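Local coordinates for protein transcriptional regulator (GntR family) (Enterococcus faecalis, PDB 3DDV) that probably controls gene transcription in response to a small effector molecule, sensed through the UTRA domain of a GntR-family regulator, at residues Asp32-Met37 with Val52-Tyr57; Ile46-Glu51 with Thr132-Ser137; Asn70-Thr75 with Pro126-Arg131; Thr90-Gln95 with Ile112-Gln117. All coordinates share one frame; numbering follows the deposited sequence.

Interaction 1. Residues Asp32-Met37 with Val52-Tyr57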
loop_
_atom_site.group_PDB
_atom_site.type_symbol
_atom_site.label_atom_id
_atom_site.label_comp_id
_atom_site.label_asym_id
_atom_site.label_seq_id
_atom_site.Cartn_x
_atom_site.Cartn_y
_atom_site.Cartn_z
ATOM N N ASP B 32 -10.616 13.671 -36.899
ATOM C CA ASP B 32 -10.352 14.976 -36.256
ATOM C C ASP B 32 -8.841 15.205 -36.172
ATOM O O ASP B 32 -8.147 14.549 -35.415
ATOM C CB ASP B 32 -10.935 15.104 -34.845
ATOM C CG ASP B 32 -12.439 14.913 -34.796
ATOM O OD1 ASP B 32 -13.128 15.277 -35.773
ATOM O OD2 ASP B 32 -12.929 14.404 -33.744
ATOM N N SER B 33 -8.330 16.154 -36.931
ATOM C CA SER B 33 -6.922 16.466 -36.869
ATOM C C SER B 33 -6.508 16.935 -35.505
ATOM O O SER B 33 -7.278 17.581 -34.790
ATOM C CB SER B 33 -6.612 17.562 -37.854
ATOM O OG SER B 33 -6.917 17.086 -39.142
ATOM N N ILE B 34 -5.257 16.627 -35.186
ATOM C CA ILE B 34 -4.561 17.098 -34.003
ATOM C C ILE B 34 -3.264 17.756 -34.478
ATOM O O ILE B 34 -2.789 17.502 -35.576
ATOM C CB ILE B 34 -4.203 15.944 -33.084
ATOM C CG1 ILE B 34 -3.304 14.933 -33.833
ATOM C CG2 ILE B 34 -5.474 15.276 -32.558
ATOM C CD1 ILE B 34 -2.117 14.333 -33.038
ATOM N N LEU B 35 -2.723 18.640 -33.656
ATOM C CA LEU B 35 -1.408 19.212 -33.865
ATOM C C LEU B 35 -0.475 18.396 -33.017
ATOM O O LEU B 35 -0.733 18.183 -31.851
ATOM C CB LEU B 35 -1.365 20.661 -33.398
ATOM C CG LEU B 35 -0.019 21.346 -33.616
ATOM C CD1 LEU B 35 0.271 21.405 -35.145
ATOM C CD2 LEU B 35 0.010 22.740 -32.988
ATOM N N ARG B 36 0.601 17.915 -33.596
ATOM C CA ARG B 36 1.481 17.079 -32.844
ATOM C C ARG B 36 2.797 17.726 -32.860
ATOM O O ARG B 36 3.294 18.078 -33.931
ATOM C CB ARG B 36 1.617 15.757 -33.521
ATOM C CG ARG B 36 2.071 14.705 -32.568
ATOM C CD ARG B 36 3.174 13.864 -33.119
ATOM N NE ARG B 36 3.106 12.604 -32.452
ATOM C CZ ARG B 36 2.196 11.673 -32.720
ATOM N NH1 ARG B 36 1.282 11.843 -33.720
ATOM N NH2 ARG B 36 2.220 10.538 -31.991
ATOM N N MET B 37 3.347 17.945 -31.685
ATOM C CA MET B 37 4.623 18.648 -31.558
ATOM C C MET B 37 5.517 17.983 -30.530
ATOM O O MET B 37 5.050 17.407 -29.535
ATOM C CB MET B 37 4.429 20.133 -31.285
ATOM C CG MET B 37 3.931 20.565 -29.928
ATOM S SD MET B 37 4.214 22.348 -29.679
ATOM C CE MET B 37 5.965 22.381 -29.261
ATOM N N VAL B 52 6.263 15.002 -26.067
ATOM C CA VAL B 52 5.341 14.958 -27.195
ATOM C C VAL B 52 4.015 15.560 -26.745
ATOM O O VAL B 52 3.438 15.138 -25.752
ATOM C CB VAL B 52 5.072 13.498 -27.685
ATOM C CG1 VAL B 52 4.277 13.511 -28.972
ATOM C CG2 VAL B 52 6.349 12.825 -27.873
ATOM N N ALA B 53 3.498 16.499 -27.507
ATOM C CA ALA B 53 2.221 17.063 -27.163
ATOM C C ALA B 53 1.267 16.984 -28.355
ATOM O O ALA B 53 1.633 17.279 -29.488
ATOM C CB ALA B 53 2.399 18.478 -26.680
ATOM N N SER B 54 0.038 16.572 -28.074
ATOM C CA SER B 54 -0.989 16.516 -29.085
ATOM C C SER B 54 -2.199 17.363 -28.683
ATOM O O SER B 54 -2.766 17.166 -27.638
ATOM C CB SER B 54 -1.401 15.067 -29.357
ATOM O OG SER B 54 -0.432 14.392 -30.150
ATOM N N ILE B 55 -2.582 18.301 -29.541
ATOM C CA ILE B 55 -3.673 19.236 -29.284
ATOM C C ILE B 55 -4.685 19.093 -30.439
ATOM O O ILE B 55 -4.291 18.991 -31.573
ATOM C CB ILE B 55 -3.128 20.677 -29.268
ATOM C CG1 ILE B 55 -2.052 20.795 -28.200
ATOM C CG2 ILE B 55 -4.247 21.694 -29.049
ATOM C CD1 ILE B 55 -0.914 21.622 -28.587
ATOM N N PRO B 56 -5.984 19.047 -30.133
ATOM C CA PRO B 56 -6.987 19.001 -31.169
ATOM C C PRO B 56 -6.737 20.141 -32.122
ATOM O O PRO B 56 -6.544 21.258 -31.646
ATOM C CB PRO B 56 -8.279 19.217 -30.393
ATOM C CG PRO B 56 -7.995 18.648 -29.075
ATOM C CD PRO B 56 -6.582 18.997 -28.786
ATOM N N TYR B 57 -6.688 19.886 -33.435
ATOM C CA TYR B 57 -6.281 20.945 -34.343
ATOM C C TYR B 57 -7.352 22.016 -34.405
ATOM O O TYR B 57 -7.054 23.150 -34.684
ATOM C CB TYR B 57 -5.946 20.444 -35.768
ATOM C CG TYR B 57 -5.315 21.513 -36.650
ATOM C CD1 TYR B 57 -4.276 22.266 -36.167
ATOM C CD2 TYR B 57 -5.753 21.768 -37.957
ATOM C CE1 TYR B 57 -3.671 23.258 -36.917
ATOM C CE2 TYR B 57 -5.132 22.777 -38.735
ATOM C CZ TYR B 57 -4.081 23.514 -38.176
ATOM O OH TYR B 57 -3.379 24.530 -38.804
#
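I34 reaches S54 through two torsions: chi1 of 59° sets CG1 between the backbone N and the carbonyl carbon, and chi2 of 139° then carries CD1 to within 3.3 Å of S54 OG. R36 comes to the same serine from the next-but-one position. With its CG anti to the backbone N (chi1 -158°), R36 CG rests 3.5 Å from S54 OG, while R36 NE lies 3.8 Å from V52 CG1, the methyl approaching the guanidinium obliquely. S54 OG is thus flanked by carbon across the pair, and its polar needs are met by E22 on helix 20-26, with a weak bond from R131. On the other face L35, M37, A53 and I55 form an apolar patch, in which M37 CG lies 4.2 Å from A53 CB and L35 CB 4.5 Å from I55 CB; V60 covers L35 and I55. Four backbone bonds in two reciprocal pairs, L35 with I55 and M37 with A53, tie the strands. A fifth, Y57 N to S33 O at 2.7 Å, comes from above the carbonyl plane where the ladder ends, and there the CB atoms of S33 and Y57 touch at 3.6 Å. R36, on the face shared with S54, has its side chain about 6 Å from a bound magnesium ion. Strands 34-43 and 46-56 are the two arms of an antiparallel beta hairpin within the sheet of the UTRA domain.

Interaction 2. Residues Ile46-Glu51 with Thr132-Ser137; sequences IPICFE and TQYAGS
C49 and Y134, a non-hydrogen-bonded pair, put their side chains on one face of the sheet. C49 CB comes to 3.5 Å from Y134 CD1, oblique to the ring, and SG sits 5.0 Å from the ring centroid, 49° off its normal, in an oblique sulfur-aromatic contact. T132, two residues before the tyrosine, lays CG2 3.4 Å above one face of the same ring, toward its rim, and that methyl also reaches C49 CB at 4.2 Å. Beyond it E51 runs slantwise to T132. The glutamate is extended, and its OE1 takes a weak bond from T132 OG1 at 3.4 Å, while OE2 forms a salt bridge with R39. F50 and Q133 point to the other face but part company: F50 has CG anti to its backbone N (chi1 176°), its ring leads away to meet Y103 almost in parallel, and the glutamine packs on I100 of helix 98-104. Between them the backbones exchange two bonds, F50 N to Q133 O and Q133 N to F50 O, and A135 N adds a third to I48 O at 3.0 Å. I48 and C49 both stand opposite R41 on strand 34-43, a classic beta bulge in the antiparallel sheet.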
loop_
_atom_site.group_PDB
_atom_site.type_symbol
_atom_site.label_atom_id
_atom_site.label_comp_id
_atom_site.label_asym_id
_atom_site.label_seq_id
_atom_site.Cartn_x
_atom_site.Cartn_y
_atom_site.Cartn_z
ATOM N N ILE B 46 22.009 21.760 -20.854
ATOM C CA ILE B 46 21.882 20.319 -20.827
ATOM C C ILE B 46 20.382 20.007 -20.941
ATOM O O ILE B 46 19.554 20.637 -20.268
ATOM C CB ILE B 46 22.487 19.733 -19.555
ATOM C CG1 ILE B 46 23.818 20.470 -19.209
ATOM C CG2 ILE B 46 22.617 18.199 -19.691
ATOM C CD1 ILE B 46 24.531 19.985 -17.902
ATOM N N PRO B 47 20.022 19.074 -21.836
ATOM C CA PRO B 47 18.621 18.711 -21.988
ATOM C C PRO B 47 18.080 18.032 -20.747
ATOM O O PRO B 47 18.649 17.080 -20.298
ATOM C CB PRO B 47 18.611 17.718 -23.162
ATOM C CG PRO B 47 19.990 17.393 -23.460
ATOM C CD PRO B 47 20.903 18.349 -22.766
ATOM N N ILE B 48 16.959 18.522 -20.237
ATOM C CA ILE B 48 16.276 17.923 -19.107
ATOM C C ILE B 48 15.214 16.940 -19.598
ATOM O O ILE B 48 14.970 15.932 -18.962
ATOM C CB ILE B 48 15.570 18.994 -18.255
ATOM C CG1 ILE B 48 16.531 20.129 -17.875
ATOM C CG2 ILE B 48 15.065 18.393 -16.984
ATOM C CD1 ILE B 48 17.820 19.673 -17.095
ATOM N N CYS B 49 14.566 17.218 -20.723
ATOM C CA CYS B 49 13.349 16.494 -21.047
ATOM C C CYS B 49 12.902 16.569 -22.500
ATOM O O CYS B 49 13.210 17.476 -23.247
ATOM C CB CYS B 49 12.225 16.988 -20.123
ATOM S SG CYS B 49 11.592 18.615 -20.479
ATOM N N PHE B 50 12.162 15.567 -22.893
ATOM C CA PHE B 50 11.585 15.474 -24.232
ATOM C C PHE B 50 10.098 15.277 -24.066
ATOM O O PHE B 50 9.650 14.385 -23.316
ATOM C CB PHE B 50 12.149 14.260 -24.931
ATOM C CG PHE B 50 11.559 14.014 -26.260
ATOM C CD1 PHE B 50 12.104 14.594 -27.376
ATOM C CD2 PHE B 50 10.473 13.197 -26.403
ATOM C CE1 PHE B 50 11.582 14.375 -28.612
ATOM C CE2 PHE B 50 9.945 12.996 -27.627
ATOM C CZ PHE B 50 10.505 13.583 -28.738
ATOM N N GLU B 51 9.333 16.083 -24.764
ATOM C CA GLU B 51 7.896 16.078 -24.617
ATOM C C GLU B 51 7.192 15.931 -25.971
ATOM O O GLU B 51 7.471 16.662 -26.895
ATOM C CB GLU B 51 7.532 17.405 -23.934
ATOM C CG GLU B 51 6.076 17.829 -23.966
ATOM C CD GLU B 51 5.840 19.146 -23.258
ATOM O OE1 GLU B 51 5.942 19.136 -21.973
ATOM O OE2 GLU B 51 5.523 20.138 -23.977
ATOM N N THR B 132 5.792 13.250 -21.496
ATOM C CA THR B 132 7.072 13.800 -21.261
ATOM C C THR B 132 8.000 12.775 -20.666
ATOM O O THR B 132 7.617 11.983 -19.825
ATOM C CB THR B 132 6.951 14.930 -20.338
ATOM O OG1 THR B 132 6.129 15.912 -20.945
ATOM C CG2 THR B 132 8.312 15.492 -20.057
ATOM N N GLN B 133 9.236 12.838 -21.112
ATOM C CA GLN B 133 10.244 11.923 -20.703
ATOM C C GLN B 133 11.446 12.746 -20.161
ATOM O O GLN B 133 12.140 13.492 -20.920
ATOM C CB GLN B 133 10.586 11.135 -21.950
ATOM C CG GLN B 133 10.722 9.662 -21.724
ATOM C CD GLN B 133 10.254 8.844 -22.845
ATOM O OE1 GLN B 133 9.228 9.140 -23.445
ATOM N NE2 GLN B 133 10.978 7.784 -23.135
ATOM N N TYR B 134 11.646 12.685 -18.844
ATOM C CA TYR B 134 12.723 13.434 -18.149
ATOM C C TYR B 134 13.909 12.508 -17.890
ATOM O O TYR B 134 13.721 11.348 -17.488
ATOM C CB TYR B 134 12.258 13.898 -16.774
ATOM C CG TYR B 134 11.069 14.796 -16.789
ATOM C CD1 TYR B 134 11.213 16.165 -16.893
ATOM C CD2 TYR B 134 9.810 14.285 -16.635
ATOM C CE1 TYR B 134 10.116 16.990 -16.890
ATOM C CE2 TYR B 134 8.737 15.079 -16.641
ATOM C CZ TYR B 134 8.880 16.438 -16.778
ATOM O OH TYR B 134 7.756 17.212 -16.816
ATOM N N ALA B 135 15.119 13.006 -18.121
ATOM C CA ALA B 135 16.341 12.345 -17.645
ATOM C C ALA B 135 16.304 12.222 -16.132
ATOM O O ALA B 135 16.316 13.235 -15.459
ATOM C CB ALA B 135 17.547 13.155 -18.032
ATOM N N GLY B 136 16.297 10.991 -15.619
ATOM C CA GLY B 136 16.079 10.722 -14.208
ATOM C C GLY B 136 17.047 11.481 -13.325
ATOM O O GLY B 136 16.643 12.172 -12.390
ATOM N N SER B 137 18.316 11.385 -13.705
ATOM C CA SER B 137 19.425 11.899 -12.944
ATOM C C SER B 137 19.457 13.435 -12.930
ATOM O O SER B 137 19.969 14.040 -12.011
ATOM C CB SER B 137 20.699 11.389 -13.584
ATOM O OG SER B 137 21.011 12.225 -14.688
#

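Interaction 3. Residues Asn70-Thr75 with Pro126-Arg131; sequences NSFYKT and PFEYVR
Helix 72-80 packs its first turn against strand 126-135, and F72 and Y73 are the residues that meet F127 and E128. The bond of the contact is Y73 OH to E128 OE1 at 2.6 Å, donated to the syn lone pair. The two side chains cross at about a right angle, with ring and carboxylate planes 59° apart, and OE1 lies in the plane of the tyrosine ring, at its edge. The same oxygen also accepts from S119 and, weakly, from Q117, so several donors would steady its charge. E128 OE2 lies between the two rings, 3.3 Å from F72 CE2, at the edge of the phenylalanine near its plane. A chi1 of -178° sets F72 CG anti to the backbone N, and the ring beyond reaches the strand; F72 CZ touches F127 CD1 at 3.9 Å, the two rings oblique with planes 60° apart. Y73 CE1 approaches F127 CE1 at 3.7 Å, edge to edge, while F127 itself stacks on F121. Further packing on V60 and I55 closes round F72. The contact is carried mainly by side chains: F72 CA and E128 CA, the nearest pair, are 10.2 Å apart, as expected where a helix lies on a face of an antiparallel sheet.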
loop_
_atom_site.group_PDB
_atom_site.type_symbol
_atom_site.label_atom_id
_atom_site.label_comp_id
_atom_site.label_asym_id
_atom_site.label_seq_id
_atom_site.Cartn_x
_atom_site.Cartn_y
_atom_site.Cartn_z
ATOM N N ASN B 70 5.235 28.663 -27.204
ATOM C CA ASN B 70 5.721 29.341 -25.980
ATOM C C ASN B 70 4.633 29.891 -25.030
ATOM O O ASN B 70 4.934 30.229 -23.895
ATOM C CB ASN B 70 6.663 30.517 -26.325
ATOM C CG ASN B 70 7.549 30.239 -27.543
ATOM O OD1 ASN B 70 7.325 30.798 -28.633
ATOM N ND2 ASN B 70 8.535 29.349 -27.374
ATOM N N SER B 71 3.390 30.013 -25.471
ATOM C CA SER B 71 2.398 30.752 -24.686
ATOM C C SER B 71 1.088 30.000 -24.670
ATOM O O SER B 71 -0.004 30.591 -24.734
ATOM C CB SER B 71 2.183 32.121 -25.338
ATOM O OG SER B 71 3.418 32.703 -25.714
ATOM N N PHE B 72 1.190 28.680 -24.615
ATOM C CA PHE B 72 0.034 27.862 -24.940
ATOM C C PHE B 72 -1.116 28.142 -23.989
ATOM O O PHE B 72 -2.236 28.449 -24.411
ATOM C CB PHE B 72 0.400 26.378 -24.926
ATOM C CG PHE B 72 -0.733 25.482 -25.298
ATOM C CD1 PHE B 72 -1.619 25.838 -26.319
ATOM C CD2 PHE B 72 -0.910 24.276 -24.644
ATOM C CE1 PHE B 72 -2.661 25.016 -26.671
ATOM C CE2 PHE B 72 -1.953 23.442 -24.996
ATOM C CZ PHE B 72 -2.829 23.816 -26.017
ATOM N N TYR B 73 -0.815 28.075 -22.701
ATOM C CA TYR B 73 -1.839 28.258 -21.701
ATOM C C TYR B 73 -2.392 29.682 -21.728
ATOM O O TYR B 73 -3.610 29.861 -21.892
ATOM C CB TYR B 73 -1.286 27.866 -20.349
ATOM C CG TYR B 73 -1.105 26.382 -20.159
ATOM C CD1 TYR B 73 -1.824 25.455 -20.924
ATOM C CD2 TYR B 73 -0.240 25.890 -19.176
ATOM C CE1 TYR B 73 -1.684 24.069 -20.734
ATOM C CE2 TYR B 73 -0.089 24.498 -18.978
ATOM C CZ TYR B 73 -0.829 23.591 -19.774
ATOM O OH TYR B 73 -0.709 22.215 -19.609
ATOM N N LYS B 74 -1.486 30.663 -21.600
ATOM C CA LYS B 74 -1.796 32.089 -21.840
ATOM C C LYS B 74 -2.695 32.268 -23.064
ATOM O O LYS B 74 -3.803 32.807 -22.987
ATOM C CB LYS B 74 -0.511 32.951 -22.073
ATOM C CG LYS B 74 0.626 32.879 -20.983
ATOM C CD LYS B 74 0.322 33.684 -19.683
ATOM C CE LYS B 74 0.629 32.919 -18.346
ATOM N NZ LYS B 74 2.064 32.989 -17.879
ATOM N N THR B 75 -2.212 31.825 -24.212
ATOM C CA THR B 75 -2.910 32.100 -25.453
ATOM C C THR B 75 -4.280 31.512 -25.417
ATOM O O THR B 75 -5.216 32.113 -25.888
ATOM C CB THR B 75 -2.133 31.542 -26.656
ATOM O OG1 THR B 75 -0.796 32.080 -26.619
ATOM C CG2 THR B 75 -2.836 31.869 -28.005
ATOM N N PRO B 126 -11.184 17.768 -23.333
ATOM C CA PRO B 126 -9.730 17.634 -23.439
ATOM C C PRO B 126 -9.119 18.646 -24.390
ATOM O O PRO B 126 -9.676 18.911 -25.461
ATOM C CB PRO B 126 -9.544 16.246 -24.033
ATOM C CG PRO B 126 -10.842 15.513 -23.784
ATOM C CD PRO B 126 -11.908 16.532 -23.679
ATOM N N PHE B 127 -7.971 19.194 -24.027
ATOM C CA PHE B 127 -7.282 20.027 -24.960
ATOM C C PHE B 127 -5.807 19.701 -25.111
ATOM O O PHE B 127 -5.111 20.365 -25.854
ATOM C CB PHE B 127 -7.522 21.496 -24.611
ATOM C CG PHE B 127 -6.812 21.956 -23.395
ATOM C CD1 PHE B 127 -5.510 22.422 -23.480
ATOM C CD2 PHE B 127 -7.446 21.962 -22.159
ATOM C CE1 PHE B 127 -4.838 22.866 -22.344
ATOM C CE2 PHE B 127 -6.789 22.396 -21.028
ATOM C CZ PHE B 127 -5.473 22.848 -21.103
ATOM N N GLU B 128 -5.331 18.653 -24.480
ATOM C CA GLU B 128 -3.915 18.419 -24.429
ATOM C C GLU B 128 -3.680 16.957 -24.069
ATOM O O GLU B 128 -4.310 16.444 -23.134
ATOM C CB GLU B 128 -3.371 19.288 -23.319
ATOM C CG GLU B 128 -2.069 19.826 -23.591
ATOM C CD GLU B 128 -1.443 20.633 -22.414
ATOM O OE1 GLU B 128 -1.743 20.387 -21.181
ATOM O OE2 GLU B 128 -0.577 21.484 -22.792
ATOM N N TYR B 129 -2.796 16.272 -24.783
ATOM C CA TYR B 129 -2.314 14.972 -24.317
ATOM C C TYR B 129 -0.810 15.039 -24.387
ATOM O O TYR B 129 -0.233 15.133 -25.443
ATOM C CB TYR B 129 -2.845 13.863 -25.216
ATOM C CG TYR B 129 -2.296 12.506 -24.894
ATOM C CD1 TYR B 129 -2.042 12.138 -23.598
ATOM C CD2 TYR B 129 -2.071 11.574 -25.888
ATOM C CE1 TYR B 129 -1.554 10.889 -23.289
ATOM C CE2 TYR B 129 -1.602 10.297 -25.577
ATOM C CZ TYR B 129 -1.335 9.980 -24.269
ATOM O OH TYR B 129 -0.836 8.749 -23.925
ATOM N N VAL B 130 -0.160 15.045 -23.256
ATOM C CA VAL B 130 1.245 15.437 -23.223
ATOM C C VAL B 130 2.022 14.319 -22.588
ATOM O O VAL B 130 1.589 13.726 -21.592
ATOM C CB VAL B 130 1.450 16.805 -22.473
ATOM C CG1 VAL B 130 2.901 17.267 -22.551
ATOM C CG2 VAL B 130 0.497 17.862 -23.061
ATOM N N ARG B 131 3.133 13.964 -23.202
ATOM C CA ARG B 131 3.846 12.767 -22.773
ATOM C C ARG B 131 5.289 13.190 -22.718
ATOM O O ARG B 131 5.905 13.515 -23.761
ATOM C CB ARG B 131 3.643 11.647 -23.767
ATOM C CG ARG B 131 2.165 11.303 -23.970
ATOM C CD ARG B 131 1.855 10.923 -25.394
ATOM N NE ARG B 131 1.389 12.062 -26.142
ATOM C CZ ARG B 131 1.092 12.026 -27.439
ATOM N NH1 ARG B 131 1.251 10.946 -28.161
ATOM N NH2 ARG B 131 0.665 13.103 -28.033
#

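Interaction 4. Residues Thr90-Gln95 with Ile112-Gln117; sequences TISAVQ and ILRVRQ
R114 pairs with S92 and reaches diagonally to V94 in an antiparallel ladder between strands 84-95 and 111-121. Strand 84-95 is outermost within this chain, but T90 and I91 pair with a strand of the second subunit and carry the sheet across the interface. Starting at the sheet, R114 CB rests 3.6 Å from S92 OG. The chain runs out with CG anti to the backbone N and bends at chi3 (86°), which places NE close to the serine. There R114 NE reaches a water at 3.3 Å, which it donates to; the same water donates to T90 O at 2.8 Å and is hydrogen-bonded to S92 OG, so it bridges the strands. CZ and NH2 spread out beneath S92 OG, which stands 3.3 Å above one face of the guanidinium, toward its rim. The opposite face carries NH2 of R116, likewise toward the rim, and two like charges so near are probably unfavourable. The side chain of R116 is about 4 Å from a bound magnesium ion. At the tip NH1 turns to the methyl V94 CG2. Six backbone bonds hold the ladder, two each for the pairs T90 with R116, S92 with R114 and V94 with I112. On the other face I91 and L113 meet at an angle, I91 CG2 lying 3.5 Å from L113 CD1.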
loop_
_atom_site.group_PDB
_atom_site.type_symbol
_atom_site.label_atom_id
_atom_site.label_comp_id
_atom_site.label_asym_id
_atom_site.label_seq_id
_atom_site.Cartn_x
_atom_site.Cartn_y
_atom_site.Cartn_z
ATOM N N THR B 90 0.060 10.623 -14.937
ATOM C CA THR B 90 0.407 9.252 -14.607
ATOM C C THR B 90 1.899 9.182 -14.718
ATOM O O THR B 90 2.459 9.403 -15.793
ATOM C CB THR B 90 -0.266 8.252 -15.554
ATOM O OG1 THR B 90 -1.669 8.531 -15.582
ATOM C CG2 THR B 90 -0.064 6.788 -15.096
ATOM N N ILE B 91 2.540 8.930 -13.586
ATOM C CA ILE B 91 3.981 8.959 -13.477
ATOM C C ILE B 91 4.537 7.557 -13.423
ATOM O O ILE B 91 4.095 6.759 -12.632
ATOM C CB ILE B 91 4.391 9.698 -12.225
ATOM C CG1 ILE B 91 3.715 11.074 -12.210
ATOM C CG2 ILE B 91 5.908 9.831 -12.153
ATOM C CD1 ILE B 91 4.021 11.799 -10.966
ATOM N N SER B 92 5.484 7.249 -14.299
ATOM C CA SER B 92 6.129 5.944 -14.281
ATOM C C SER B 92 7.585 6.125 -14.598
ATOM O O SER B 92 8.023 7.212 -14.902
ATOM C CB SER B 92 5.486 5.023 -15.314
ATOM O OG SER B 92 5.492 5.635 -16.595
ATOM N N ALA B 93 8.319 5.038 -14.522
ATOM C CA ALA B 93 9.737 4.999 -14.764
ATOM C C ALA B 93 10.004 4.064 -15.950
ATOM O O ALA B 93 9.461 2.996 -16.017
ATOM C CB ALA B 93 10.414 4.481 -13.559
ATOM N N VAL B 94 10.854 4.479 -16.875
ATOM C CA VAL B 94 11.115 3.722 -18.084
ATOM C C VAL B 94 12.579 3.854 -18.495
ATOM O O VAL B 94 13.221 4.835 -18.212
ATOM C CB VAL B 94 10.207 4.235 -19.205
ATOM C CG1 VAL B 94 10.633 3.696 -20.519
ATOM C CG2 VAL B 94 8.778 3.796 -18.924
ATOM N N GLN B 95 13.107 2.853 -19.172
ATOM C CA GLN B 95 14.460 2.965 -19.743
ATOM C C GLN B 95 14.495 3.846 -20.984
ATOM O O GLN B 95 13.574 3.803 -21.778
ATOM C CB GLN B 95 14.945 1.582 -20.147
ATOM C CG GLN B 95 14.672 0.522 -19.121
ATOM C CD GLN B 95 15.668 -0.558 -19.231
ATOM O OE1 GLN B 95 15.423 -1.557 -19.879
ATOM N NE2 GLN B 95 16.850 -0.335 -18.667
ATOM N N ILE B 112 14.375 6.913 -17.044
ATOM C CA ILE B 112 13.491 8.013 -17.461
ATOM C C ILE B 112 12.285 8.105 -16.574
ATOM O O ILE B 112 11.658 7.107 -16.279
ATOM C CB ILE B 112 12.958 7.825 -18.895
ATOM C CG1 ILE B 112 14.103 7.953 -19.932
ATOM C CG2 ILE B 112 11.849 8.784 -19.131
ATOM C CD1 ILE B 112 14.795 9.321 -19.990
ATOM N N LEU B 113 11.975 9.316 -16.135
ATOM C CA LEU B 113 10.746 9.543 -15.405
ATOM C C LEU B 113 9.766 9.990 -16.455
ATOM O O LEU B 113 9.987 11.010 -17.132
ATOM C CB LEU B 113 10.879 10.640 -14.335
ATOM C CG LEU B 113 9.542 10.818 -13.615
ATOM C CD1 LEU B 113 9.422 9.703 -12.582
ATOM C CD2 LEU B 113 9.373 12.145 -13.015
ATOM N N ARG B 114 8.682 9.240 -16.578
ATOM C CA ARG B 114 7.714 9.505 -17.610
ATOM C C ARG B 114 6.471 10.045 -17.029
ATOM O O ARG B 114 5.908 9.474 -16.123
ATOM C CB ARG B 114 7.324 8.243 -18.324
ATOM C CG ARG B 114 6.494 8.568 -19.563
ATOM C CD ARG B 114 6.436 7.426 -20.512
ATOM N NE ARG B 114 5.358 6.606 -20.071
ATOM C CZ ARG B 114 5.315 5.286 -20.212
ATOM N NH1 ARG B 114 6.324 4.655 -20.797
ATOM N NH2 ARG B 114 4.259 4.591 -19.762
ATOM N N VAL B 115 6.013 11.135 -17.592
ATOM C CA VAL B 115 4.741 11.691 -17.183
ATOM C C VAL B 115 3.868 11.791 -18.399
ATOM O O VAL B 115 4.248 12.399 -19.375
ATOM C CB VAL B 115 4.896 13.103 -16.577
ATOM C CG1 VAL B 115 3.550 13.596 -16.038
ATOM C CG2 VAL B 115 5.916 13.055 -15.529
ATOM N N ARG B 116 2.701 11.198 -18.326
ATOM C CA ARG B 116 1.703 11.392 -19.323
ATOM C C ARG B 116 0.568 12.145 -18.682
ATOM O O ARG B 116 0.088 11.772 -17.620
ATOM C CB ARG B 116 1.155 10.048 -19.772
ATOM C CG ARG B 116 2.139 9.117 -20.487
ATOM C CD ARG B 116 1.341 8.229 -21.312
ATOM N NE ARG B 116 1.845 6.879 -21.483
ATOM C CZ ARG B 116 2.636 6.505 -22.474
ATOM N NH1 ARG B 116 3.120 7.404 -23.383
ATOM N NH2 ARG B 116 2.974 5.231 -22.537
ATOM N N GLN B 117 0.059 13.129 -19.395
ATOM C CA GLN B 117 -0.947 14.004 -18.854
ATOM C C GLN B 117 -2.032 14.353 -19.867
ATOM O O GLN B 117 -1.715 14.591 -21.010
ATOM C CB GLN B 117 -0.232 15.245 -18.448
ATOM C CG GLN B 117 -1.010 16.500 -18.553
ATOM C CD GLN B 117 -0.250 17.648 -17.872
ATOM O OE1 GLN B 117 0.421 17.484 -16.835
ATOM N NE2 GLN B 117 -0.310 18.794 -18.498
HETATM O O HOH W 1 3.835 7.513 -17.310
#

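All four contacts involve one antiparallel sheet: three are ladders within it, and interaction 3 packs a helix on it. Interaction 1 is the buried contact; interaction 3 lies nearest the chain centre but is only partly buried. Interactions 2 and 4, also partly buried, sit across the centre from interaction 1, and interaction 4 meets the second subunit. Interactions 1 and 2 share strand 46-56, and interactions 2 and 3 share strand 126-135. Backbone bonds dominate the ladders, whereas interaction 3 relies on rings and a carboxylate. Neighbouring contacts meet through further backbone bonds, such as T132 N to V115 O between interactions 2 and 4, and S54 touches R131 between interactions 1 and 3.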